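Local coordinates for protein endo-1,4-beta-xylanase 1 (Hypocrea jecorina, PDB 1XYN) that hydrolyses internal 1,4-beta-xylosidic linkages in the main chain of xylan, a plant cell wall hemicellulose, releasing xylooligosaccharides and xylose, at residues Thr30-Val36 with Ala162-Gly168; Asn4-Asn8 with Asn157-Val161; Gly59-Ser64 with Met79-Tyr85; Thr22-Trp28 with Gly170-Val176. All coordinates share one frame; numbering follows the deposited sequence.

The four contacts sample both sheets of a family 11 xylanase. Contacts 2 and 3 lie in the curved sheet, contact 1 mainly so, reaching the other at Thr-30 and Gly-168; strand 155-166 serves contacts 1 and 2 and neighbours contact 3's strand 60-70. The centres of contacts 1 and 3 are about 10 Å apart, and a probable hydrogen bond from Ala-162 N to Ser-64 O (2.9 Å) joins them. Contact 4 belongs to the other sheet and packs against contact 1, their centres about 13 Å apart. Contact 1 carries Glu-164, the predicted proton donor; in contact 2 the Tyr-158 side chain is about 7 Å from that of Glu-75, the predicted nucleophile. Contact 3 holds the calcium ion.

Contact 1. Residues Thr30-Val36 with Ala162-Gly168; sequences TQDDFVV and AVEGWGG
Val-36 and Val-163 exchange two backbone hydrogen bonds, Val-163 N to Val-36 O at 2.9 Å and Val-36 N to Val-163 O at 3.2 Å, setting the register of two antiparallel strands in the curved sheet of the family 11 beta jelly roll. Thr-30 and Gly-168, where strands 23-30 and 168-177 of the other sheet end and begin, form a second reciprocal pair, with Gly-168 N 2.9 Å from Thr-30 O; here Gly-167 and Gly-168 both face Thr-30, a G1 beta bulge. Between these pairs the bonds joining Phe-34 and Gly-165 are long and weak. Thr-30 OG1 accepts from Asp-32 N in an ST turn and also bonds to Gly-12 O, while the Gln-31 amide reaches Gln-116 of the second subunit.

On the face bearing Val-35 stands Glu-164, the predicted proton donor. With CG anti to the backbone N (chi1 173°) and the chain extended beyond it, Glu-164 OE2 comes to 2.9 Å from Asp-33 OD1. The two carboxylates are nearly coplanar, 23° apart, and OE1 is taken by a hydrogen bond with Tyr-77 OH. Val-35 CG2 rests 3.7 Å from Glu-164 CD. Asp-33 also meets Trp-166, its carboxylate almost perpendicular to the indole and its OD1 3.4 Å from Trp-166 CE3. Phe-34 and Val-163 occupy the other face, where Gly-165 N sits above the Phe-34 ring toward its rim, 3.7 Å from Phe-34 CZ.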
# COMPACT_ATOMS: atom_id res chain seq x y z
N THR A 30 3.11 15.12 7.80
CA THR A 30 2.06 14.16 7.49
C THR A 30 2.19 12.79 8.15
O THR A 30 3.27 12.41 8.63
CB THR A 30 1.98 13.99 5.96
OG1 THR A 30 0.96 13.05 5.63
CG2 THR A 30 3.31 13.49 5.41
N GLN A 31 1.08 12.08 8.21
CA GLN A 31 1.03 10.73 8.77
C GLN A 31 1.08 9.75 7.61
O GLN A 31 1.37 8.57 7.80
CB GLN A 31 -0.28 10.50 9.54
CG GLN A 31 -0.35 11.14 10.91
CD GLN A 31 0.52 10.44 11.93
OE1 GLN A 31 1.56 10.97 12.35
NE2 GLN A 31 0.11 9.24 12.34
N ASP A 32 0.81 10.25 6.41
CA ASP A 32 0.78 9.43 5.21
C ASP A 32 2.02 9.48 4.33
O ASP A 32 2.64 10.53 4.16
CB ASP A 32 -0.46 9.77 4.38
CG ASP A 32 -1.74 9.68 5.17
OD1 ASP A 32 -1.97 8.65 5.84
OD2 ASP A 32 -2.53 10.63 5.11
N ASP A 33 2.31 8.33 3.72
CA ASP A 33 3.46 8.15 2.85
C ASP A 33 3.37 8.98 1.58
O ASP A 33 2.30 9.15 1.00
CB ASP A 33 3.59 6.66 2.48
CG ASP A 33 4.83 6.35 1.64
OD1 ASP A 33 5.90 6.93 1.92
OD2 ASP A 33 4.74 5.52 0.71
N PHE A 34 4.53 9.46 1.14
CA PHE A 34 4.65 10.25 -0.07
C PHE A 34 6.06 10.02 -0.62
O PHE A 34 7.01 9.78 0.15
CB PHE A 34 4.46 11.74 0.25
CG PHE A 34 5.52 12.32 1.14
CD1 PHE A 34 5.42 12.22 2.52
CD2 PHE A 34 6.63 12.96 0.60
CE1 PHE A 34 6.41 12.75 3.35
CE2 PHE A 34 7.63 13.48 1.42
CZ PHE A 34 7.52 13.37 2.80
N VAL A 35 6.18 10.03 -1.94
CA VAL A 35 7.47 9.85 -2.59
C VAL A 35 7.60 10.95 -3.64
O VAL A 35 6.90 10.93 -4.65
CB VAL A 35 7.55 8.48 -3.33
CG1 VAL A 35 8.97 8.26 -3.86
CG2 VAL A 35 7.12 7.34 -2.43
N VAL A 36 8.47 11.93 -3.38
CA VAL A 36 8.67 13.02 -4.34
C VAL A 36 10.14 13.16 -4.68
O VAL A 36 11.01 12.89 -3.85
CB VAL A 36 8.21 14.38 -3.78
CG1 VAL A 36 6.72 14.38 -3.52
CG2 VAL A 36 9.00 14.74 -2.54
N ALA A 162 14.74 10.62 -4.62
CA ALA A 162 13.52 10.94 -3.89
C ALA A 162 13.61 10.99 -2.37
O ALA A 162 14.52 10.44 -1.75
CB ALA A 162 12.40 9.99 -4.32
N VAL A 163 12.65 11.70 -1.78
CA VAL A 163 12.54 11.83 -0.34
C VAL A 163 11.20 11.16 -0.07
O VAL A 163 10.24 11.37 -0.80
CB VAL A 163 12.47 13.30 0.11
CG1 VAL A 163 12.07 13.39 1.57
CG2 VAL A 163 13.83 13.97 -0.07
N GLU A 164 11.17 10.29 0.94
CA GLU A 164 9.94 9.58 1.28
C GLU A 164 9.76 9.64 2.78
O GLU A 164 10.73 9.59 3.53
CB GLU A 164 10.01 8.13 0.79
CG GLU A 164 8.85 7.24 1.25
CD GLU A 164 8.80 5.88 0.53
OE1 GLU A 164 9.76 5.54 -0.19
OE2 GLU A 164 7.79 5.15 0.69
N GLY A 165 8.51 9.80 3.22
CA GLY A 165 8.28 9.88 4.65
C GLY A 165 6.84 9.70 5.09
O GLY A 165 5.93 9.56 4.28
N TRP A 166 6.68 9.68 6.41
CA TRP A 166 5.39 9.52 7.06
C TRP A 166 5.59 9.61 8.57
O TRP A 166 6.72 9.51 9.06
CB TRP A 166 4.74 8.18 6.70
CG TRP A 166 5.49 6.95 7.18
CD1 TRP A 166 5.37 6.33 8.40
CD2 TRP A 166 6.38 6.13 6.40
NE1 TRP A 166 6.12 5.18 8.42
CE2 TRP A 166 6.75 5.03 7.22
CE3 TRP A 166 6.89 6.21 5.10
CZ2 TRP A 166 7.62 4.02 6.77
CZ3 TRP A 166 7.76 5.21 4.66
CH2 TRP A 166 8.11 4.13 5.49
N GLY A 167 4.49 9.85 9.29
CA GLY A 167 4.53 9.93 10.73
C GLY A 167 5.20 11.14 11.36
O GLY A 167 5.52 11.11 12.55
N GLY A 168 5.40 12.20 10.60
CA GLY A 168 6.02 13.38 11.17
C GLY A 168 6.29 14.52 10.21
O GLY A 168 5.66 14.61 9.15

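Contact 2. Residues Asn4-Asn8 with Asn157-Val161; sequences NYDQN and NYQVV
Tyr-5 and Tyr-158 are brought face to face by different first torsions. Tyr-5 places CG opposite its backbone N (chi1 -169°), so that the ring leans along its own strand, whereas Tyr-158 holds CG between the backbone N and the carbonyl carbon (chi1 74°), which points its ring off the strand toward Tyr-5. The outcome is an offset stack: the ring centroids are 4.7 Å apart, the planes inclined by 22°. Tyr-5 CE2 lies over one face of the Tyr-158 ring, 3.7 Å from Tyr-158 CD1, and in return Tyr-158 CB sits above the face of Tyr-5 in a CH-pi contact, 4.2 Å from the centroid.

Val-160 closes the arrangement from the side. Its CG1 meets the edge of the Tyr-5 ring, 3.6 Å from Tyr-5 CD2, and its CG2 is 3.9 Å from Gln-7 CB. The amide of Gln-7 ends beside the phenol end of Tyr-158, roughly parallel to that ring. Within its own strand, Tyr-158 N donates to Asn-157 OD1 at 2.7 Å, approaching from above the carbonyl plane.

The two strands are not paired with each other: their axes come no nearer than 7.8 Å, and strand 34-40 lies between them in the sheet. Side chains alone span the gap. Tyr-158, a substrate-binding residue by similarity, also meets the Trp-68 ring and touches Tyr-66. The Tyr-5 and Tyr-158 stack, and Val-160 against Tyr-5 and Gln-7 CB, involve chiefly rings and aliphatic carbons, which suggests that dispersion and CH-pi attraction help to hold the tilt of a ring that probably binds sugar.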
# COMPACT_ATOMS: atom_id res chain seq x y z
N ASN A 4 14.06 14.92 -16.71
CA ASN A 4 12.90 14.87 -17.57
C ASN A 4 11.77 14.10 -16.91
O ASN A 4 10.82 13.69 -17.57
CB ASN A 4 13.25 14.26 -18.93
CG ASN A 4 13.53 12.76 -18.86
OD1 ASN A 4 14.17 12.28 -17.93
ND2 ASN A 4 13.06 12.03 -19.85
N TYR A 5 11.91 13.87 -15.60
CA TYR A 5 10.88 13.16 -14.85
C TYR A 5 10.70 13.72 -13.45
O TYR A 5 11.67 13.98 -12.73
CB TYR A 5 11.16 11.66 -14.76
CG TYR A 5 9.98 10.88 -14.23
CD1 TYR A 5 8.89 10.60 -15.06
CD2 TYR A 5 9.92 10.47 -12.90
CE1 TYR A 5 7.78 9.91 -14.58
CE2 TYR A 5 8.81 9.78 -12.41
CZ TYR A 5 7.74 9.51 -13.25
OH TYR A 5 6.63 8.84 -12.79
N ASP A 6 9.44 13.90 -13.08
CA ASP A 6 9.08 14.44 -11.77
C ASP A 6 8.25 13.41 -11.01
O ASP A 6 7.12 13.08 -11.40
CB ASP A 6 8.32 15.76 -11.94
CG ASP A 6 7.71 16.27 -10.64
OD1 ASP A 6 8.18 15.90 -9.55
OD2 ASP A 6 6.74 17.05 -10.72
N GLN A 7 8.84 12.88 -9.95
CA GLN A 7 8.19 11.91 -9.10
C GLN A 7 7.36 12.69 -8.10
O GLN A 7 7.90 13.44 -7.29
CB GLN A 7 9.25 11.06 -8.38
CG GLN A 7 8.71 10.13 -7.29
CD GLN A 7 7.58 9.22 -7.77
OE1 GLN A 7 6.75 8.79 -6.97
NE2 GLN A 7 7.55 8.93 -9.06
N ASN A 8 6.04 12.56 -8.20
CA ASN A 8 5.16 13.26 -7.27
C ASN A 8 4.04 12.36 -6.77
O ASN A 8 2.95 12.31 -7.35
CB ASN A 8 4.58 14.52 -7.92
CG ASN A 8 3.84 15.38 -6.92
OD1 ASN A 8 3.74 15.05 -5.73
ND2 ASN A 8 3.33 16.52 -7.39
N ASN A 157 13.16 1.40 -15.92
CA ASN A 157 12.05 2.33 -16.04
C ASN A 157 12.55 3.63 -15.41
O ASN A 157 13.75 3.89 -15.46
CB ASN A 157 10.80 1.80 -15.35
CG ASN A 157 9.55 2.52 -15.81
OD1 ASN A 157 9.16 3.55 -15.25
ND2 ASN A 157 8.93 2.00 -16.86
N TYR A 158 11.69 4.42 -14.77
CA TYR A 158 12.17 5.68 -14.20
C TYR A 158 13.16 5.54 -13.04
O TYR A 158 13.20 4.52 -12.35
CB TYR A 158 11.01 6.63 -13.89
CG TYR A 158 10.17 6.31 -12.67
CD1 TYR A 158 10.59 6.69 -11.39
CD2 TYR A 158 8.92 5.69 -12.81
CE1 TYR A 158 9.79 6.47 -10.28
CE2 TYR A 158 8.11 5.47 -11.70
CZ TYR A 158 8.55 5.87 -10.44
OH TYR A 158 7.75 5.65 -9.33
N GLN A 159 13.97 6.58 -12.85
CA GLN A 159 14.99 6.59 -11.82
C GLN A 159 15.13 8.01 -11.31
O GLN A 159 15.56 8.90 -12.04
CB GLN A 159 16.30 6.09 -12.42
CG GLN A 159 17.50 6.05 -11.51
CD GLN A 159 18.76 5.60 -12.25
OE1 GLN A 159 19.52 6.42 -12.77
NE2 GLN A 159 18.95 4.29 -12.32
N VAL A 160 14.76 8.23 -10.05
CA VAL A 160 14.82 9.56 -9.46
C VAL A 160 15.57 9.56 -8.14
O VAL A 160 15.97 8.52 -7.64
CB VAL A 160 13.38 10.12 -9.18
CG1 VAL A 160 12.62 10.35 -10.49
CG2 VAL A 160 12.61 9.16 -8.28
N VAL A 161 15.82 10.76 -7.63
CA VAL A 161 16.43 10.97 -6.33
C VAL A 161 15.18 11.42 -5.58
O VAL A 161 14.60 12.44 -5.91
CB VAL A 161 17.45 12.11 -6.36
CG1 VAL A 161 17.86 12.49 -4.94
CG2 VAL A 161 18.66 11.71 -7.16

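Contact 3. Residues Gly59-Ser64 with Met79-Tyr85; sequences GTGLLS and MEDNHNY. With CA (calcium ion), chain B.
Asp-81 and His-83 share one face of an antiparallel strand pair with Leu-63 and Gly-61, and bind the calcium ion through Asp-81 OD2 at 2.6 Å and His-83 NE2 at 2.7 Å. With Asp-81 CG anti to its backbone N (chi1 -168°) and His-83 CG beside its own (chi1 -54°), both reach one ion. Gly-61 O lies at the edge of the His-83 ring.

Backbone hydrogen bonds hold this pairing, with His-83 N 2.8 Å from Gly-61 O. At Leu-63 the register slips: its O accepts from Asp-81 N and Glu-80 N, a classic beta bulge. Side-chain hydrogen bonds close the other end, where Asn-84 ND2 donates to Gly-59 O (2.8 Å) from above the carbonyl plane and Thr-60 OG1 donates to Asn-84 O (2.7 Å).

Apolar packing lies on the opposite face. Leu-62 crosses Tyr-85 at about a right angle, its CD2 3.6 Å from Tyr-85 CB, and Ser-64 CB abuts Met-79 CG.

Strand 60-70 pairs on its other edge with strand 155-166; strand 48-56 of the second sheet packs on Leu-63, Asp-81 and His-83, and strand 119-128 on Met-79, Asn-82 and Tyr-85.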
# COMPACT_ATOMS: atom_id res chain seq x y z
N GLY A 59 9.23 11.14 12.97
CA GLY A 59 8.74 10.14 12.02
C GLY A 59 9.80 9.51 11.13
O GLY A 59 10.99 9.66 11.39
N THR A 60 9.36 8.83 10.08
CA THR A 60 10.26 8.17 9.13
C THR A 60 10.63 9.08 7.96
O THR A 60 9.75 9.70 7.35
CB THR A 60 9.61 6.90 8.53
OG1 THR A 60 9.17 6.05 9.59
CG2 THR A 60 10.61 6.15 7.64
N GLY A 61 11.92 9.12 7.62
CA GLY A 61 12.39 9.93 6.51
C GLY A 61 13.54 9.24 5.79
O GLY A 61 14.49 8.79 6.44
N LEU A 62 13.46 9.17 4.46
CA LEU A 62 14.50 8.52 3.66
C LEU A 62 14.95 9.36 2.47
O LEU A 62 14.12 9.92 1.75
CB LEU A 62 13.96 7.19 3.09
CG LEU A 62 12.92 6.35 3.85
CD1 LEU A 62 12.48 5.17 2.98
CD2 LEU A 62 13.48 5.86 5.16
N LEU A 63 16.27 9.47 2.28
CA LEU A 63 16.82 10.19 1.13
C LEU A 63 17.52 9.10 0.30
O LEU A 63 18.48 8.49 0.75
CB LEU A 63 17.83 11.26 1.57
CG LEU A 63 18.50 12.06 0.44
CD1 LEU A 63 17.45 12.79 -0.41
CD2 LEU A 63 19.51 13.03 1.02
N SER A 64 17.03 8.86 -0.92
CA SER A 64 17.62 7.81 -1.72
C SER A 64 17.38 7.86 -3.21
O SER A 64 16.46 8.53 -3.68
CB SER A 64 17.09 6.46 -1.24
OG SER A 64 15.69 6.33 -1.46
N MET A 79 19.46 3.93 -0.40
CA MET A 79 19.35 4.90 0.68
C MET A 79 20.67 5.48 1.11
O MET A 79 21.56 4.75 1.53
CB MET A 79 18.64 4.28 1.88
CG MET A 79 17.16 4.14 1.69
SD MET A 79 16.42 3.18 3.01
CE MET A 79 15.36 2.11 2.04
N GLU A 80 20.79 6.80 1.00
CA GLU A 80 22.00 7.50 1.39
C GLU A 80 21.80 8.03 2.79
O GLU A 80 22.76 8.35 3.51
CB GLU A 80 22.28 8.65 0.42
CG GLU A 80 22.50 8.18 -1.01
CD GLU A 80 23.73 7.31 -1.14
OE1 GLU A 80 24.83 7.79 -0.81
OE2 GLU A 80 23.61 6.15 -1.58
N ASP A 81 20.54 8.04 3.20
CA ASP A 81 20.16 8.52 4.50
C ASP A 81 18.78 7.99 4.85
O ASP A 81 17.95 7.78 3.97
CB ASP A 81 20.14 10.04 4.47
CG ASP A 81 20.03 10.65 5.83
OD1 ASP A 81 20.30 9.98 6.85
OD2 ASP A 81 19.68 11.83 5.84
N ASN A 82 18.55 7.77 6.14
CA ASN A 82 17.28 7.26 6.63
C ASN A 82 17.16 7.44 8.14
O ASN A 82 18.17 7.39 8.86
CB ASN A 82 17.08 5.78 6.25
CG ASN A 82 17.99 4.82 7.03
OD1 ASN A 82 17.51 4.05 7.88
ND2 ASN A 82 19.29 4.85 6.74
N HIS A 83 15.94 7.72 8.59
CA HIS A 83 15.63 7.92 10.00
C HIS A 83 14.37 7.19 10.32
O HIS A 83 13.39 7.31 9.58
CB HIS A 83 15.36 9.37 10.30
CG HIS A 83 16.44 10.27 9.86
ND1 HIS A 83 17.32 10.86 10.74
CD2 HIS A 83 16.82 10.67 8.62
CE1 HIS A 83 18.19 11.58 10.07
NE2 HIS A 83 17.91 11.48 8.78
N ASN A 84 14.38 6.47 11.44
CA ASN A 84 13.23 5.71 11.92
C ASN A 84 12.63 4.89 10.80
O ASN A 84 11.43 4.90 10.58
CB ASN A 84 12.18 6.67 12.50
CG ASN A 84 12.77 7.61 13.55
OD1 ASN A 84 13.09 7.19 14.67
ND2 ASN A 84 12.91 8.88 13.20
N TYR A 85 13.49 4.20 10.06
CA TYR A 85 13.06 3.37 8.95
C TYR A 85 12.96 1.90 9.38
O TYR A 85 13.98 1.26 9.64
CB TYR A 85 14.03 3.51 7.78
CG TYR A 85 13.78 2.52 6.68
CD1 TYR A 85 12.52 2.43 6.08
CD2 TYR A 85 14.77 1.63 6.26
CE1 TYR A 85 12.25 1.48 5.11
CE2 TYR A 85 14.51 0.67 5.29
CZ TYR A 85 13.25 0.60 4.72
OH TYR A 85 12.97 -0.34 3.75
CA CA B . 20.37 12.50 8.30

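Contact 4. Residues Thr22-Trp28 with Gly170-Val176; sequences TGFSVNW and GSASQSV
Trp-28 lays its indole over Gly-170 on the neighbouring antiparallel strand. From CB the side chain turns so that CG falls between the backbone N and the carbonyl carbon (chi1 71°), and a chi2 of 90° spreads the ring flat across the glycine. CG and CD2 begin the overlap, and Trp-28 CE3 comes to 3.3 Å from Gly-170 O, which stands over the ring face. On the pyrrole side NE1 and CE2 meet Gly-170 N, with Trp-28 NE1 3.6 Å from it. Farther out, Trp-28 CZ2 touches Gly-170 CA at 3.6 Å, and at the tip Trp-28 CZ3 and CH2 lie against Ser-171 N, the former at 3.4 Å. Gly-170 CA makes a CH-pi contact 3.7 Å from the centroid of the Trp-28 six-membered ring. The lack of a side chain at Gly-170 lets the peptide lie this close to the indole.

The backbones are tied in regular register, for instance by Trp-28 N to Gly-170 O (2.9 Å) and Ala-172 N to Val-26 O (2.8 Å). On the same face as Trp-28, the Phe-24 ring runs alongside Gln-174, whose CB is 3.8 Å from Phe-24 CE1; the Gln-174 amide bonds to Ser-53 O. Ser-25, Asn-27, Ser-171 and Ser-173 occupy the other face. The face bearing Phe-24 and Trp-28 packs on Val-163 of the curved sheet, an apolar interior between two sheets that is characteristic of the family 11 beta jelly roll.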
# COMPACT_ATOMS: atom_id res chain seq x y z
N THR A 22 16.87 21.83 -11.71
CA THR A 22 18.08 21.24 -11.17
C THR A 22 17.89 20.53 -9.83
O THR A 22 18.86 20.23 -9.14
CB THR A 22 19.16 22.31 -10.95
OG1 THR A 22 18.68 23.30 -10.03
CG2 THR A 22 19.51 22.98 -12.26
N GLY A 23 16.64 20.31 -9.44
CA GLY A 23 16.39 19.64 -8.19
C GLY A 23 14.98 19.76 -7.68
O GLY A 23 14.02 19.83 -8.46
N PHE A 24 14.84 19.77 -6.36
CA PHE A 24 13.53 19.88 -5.74
C PHE A 24 13.63 20.29 -4.29
O PHE A 24 14.70 20.23 -3.66
CB PHE A 24 12.76 18.55 -5.85
CG PHE A 24 13.35 17.43 -5.04
CD1 PHE A 24 14.42 16.69 -5.53
CD2 PHE A 24 12.84 17.14 -3.78
CE1 PHE A 24 14.98 15.67 -4.78
CE2 PHE A 24 13.40 16.12 -3.01
CZ PHE A 24 14.47 15.38 -3.51
N SER A 25 12.48 20.66 -3.75
CA SER A 25 12.36 21.10 -2.38
C SER A 25 11.09 20.49 -1.82
O SER A 25 10.13 20.25 -2.56
CB SER A 25 12.27 22.63 -2.37
OG SER A 25 12.18 23.15 -1.06
N VAL A 26 11.11 20.14 -0.54
CA VAL A 26 9.95 19.57 0.13
C VAL A 26 9.93 19.90 1.60
O VAL A 26 10.97 19.96 2.25
CB VAL A 26 9.84 18.03 0.02
CG1 VAL A 26 8.69 17.66 -0.87
CG2 VAL A 26 11.15 17.41 -0.44
N ASN A 27 8.73 20.22 2.08
CA ASN A 27 8.46 20.52 3.48
C ASN A 27 7.26 19.64 3.74
O ASN A 27 6.34 19.60 2.92
CB ASN A 27 8.07 21.98 3.67
CG ASN A 27 9.26 22.90 3.73
OD1 ASN A 27 9.98 22.93 4.73
ND2 ASN A 27 9.48 23.67 2.67
N TRP A 28 7.27 18.91 4.85
CA TRP A 28 6.14 18.03 5.12
C TRP A 28 5.80 17.94 6.60
O TRP A 28 6.61 18.30 7.46
CB TRP A 28 6.39 16.62 4.54
CG TRP A 28 7.47 15.80 5.25
CD1 TRP A 28 7.27 14.94 6.30
CD2 TRP A 28 8.89 15.79 4.99
NE1 TRP A 28 8.48 14.41 6.71
CE2 TRP A 28 9.48 14.92 5.93
CE3 TRP A 28 9.71 16.44 4.06
CZ2 TRP A 28 10.86 14.68 5.97
CZ3 TRP A 28 11.08 16.20 4.10
CH2 TRP A 28 11.64 15.32 5.05
N GLY A 170 9.44 17.42 8.48
CA GLY A 170 10.82 17.58 8.06
C GLY A 170 10.87 18.41 6.80
O GLY A 170 9.83 18.86 6.31
N SER A 171 12.07 18.59 6.26
CA SER A 171 12.25 19.36 5.03
C SER A 171 13.52 18.90 4.31
O SER A 171 14.41 18.32 4.91
CB SER A 171 12.32 20.86 5.35
OG SER A 171 13.44 21.16 6.16
N ALA A 172 13.58 19.18 3.01
CA ALA A 172 14.71 18.80 2.18
C ALA A 172 14.83 19.67 0.92
O ALA A 172 13.82 20.00 0.28
CB ALA A 172 14.59 17.32 1.78
N SER A 173 16.05 20.08 0.60
CA SER A 173 16.34 20.89 -0.58
C SER A 173 17.51 20.18 -1.22
O SER A 173 18.63 20.22 -0.71
CB SER A 173 16.74 22.32 -0.20
OG SER A 173 15.66 23.00 0.41
N GLN A 174 17.23 19.48 -2.32
CA GLN A 174 18.25 18.70 -3.01
C GLN A 174 18.49 19.08 -4.46
O GLN A 174 17.57 19.41 -5.19
CB GLN A 174 17.87 17.22 -2.93
CG GLN A 174 17.97 16.60 -1.53
CD GLN A 174 19.41 16.37 -1.10
OE1 GLN A 174 20.23 15.89 -1.88
NE2 GLN A 174 19.73 16.71 0.15
N SER A 175 19.75 18.99 -4.87
CA SER A 175 20.19 19.27 -6.24
C SER A 175 20.43 17.89 -6.85
O SER A 175 21.12 17.06 -6.25
CB SER A 175 21.50 20.06 -6.21
OG SER A 175 21.42 21.17 -5.32
N VAL A 176 19.87 17.64 -8.03
CA VAL A 176 19.98 16.35 -8.73
C VAL A 176 20.59 16.45 -10.13
O VAL A 176 20.27 17.37 -10.88
CB VAL A 176 18.57 15.72 -8.86
CG1 VAL A 176 18.61 14.43 -9.64
CG2 VAL A 176 17.95 15.52 -7.49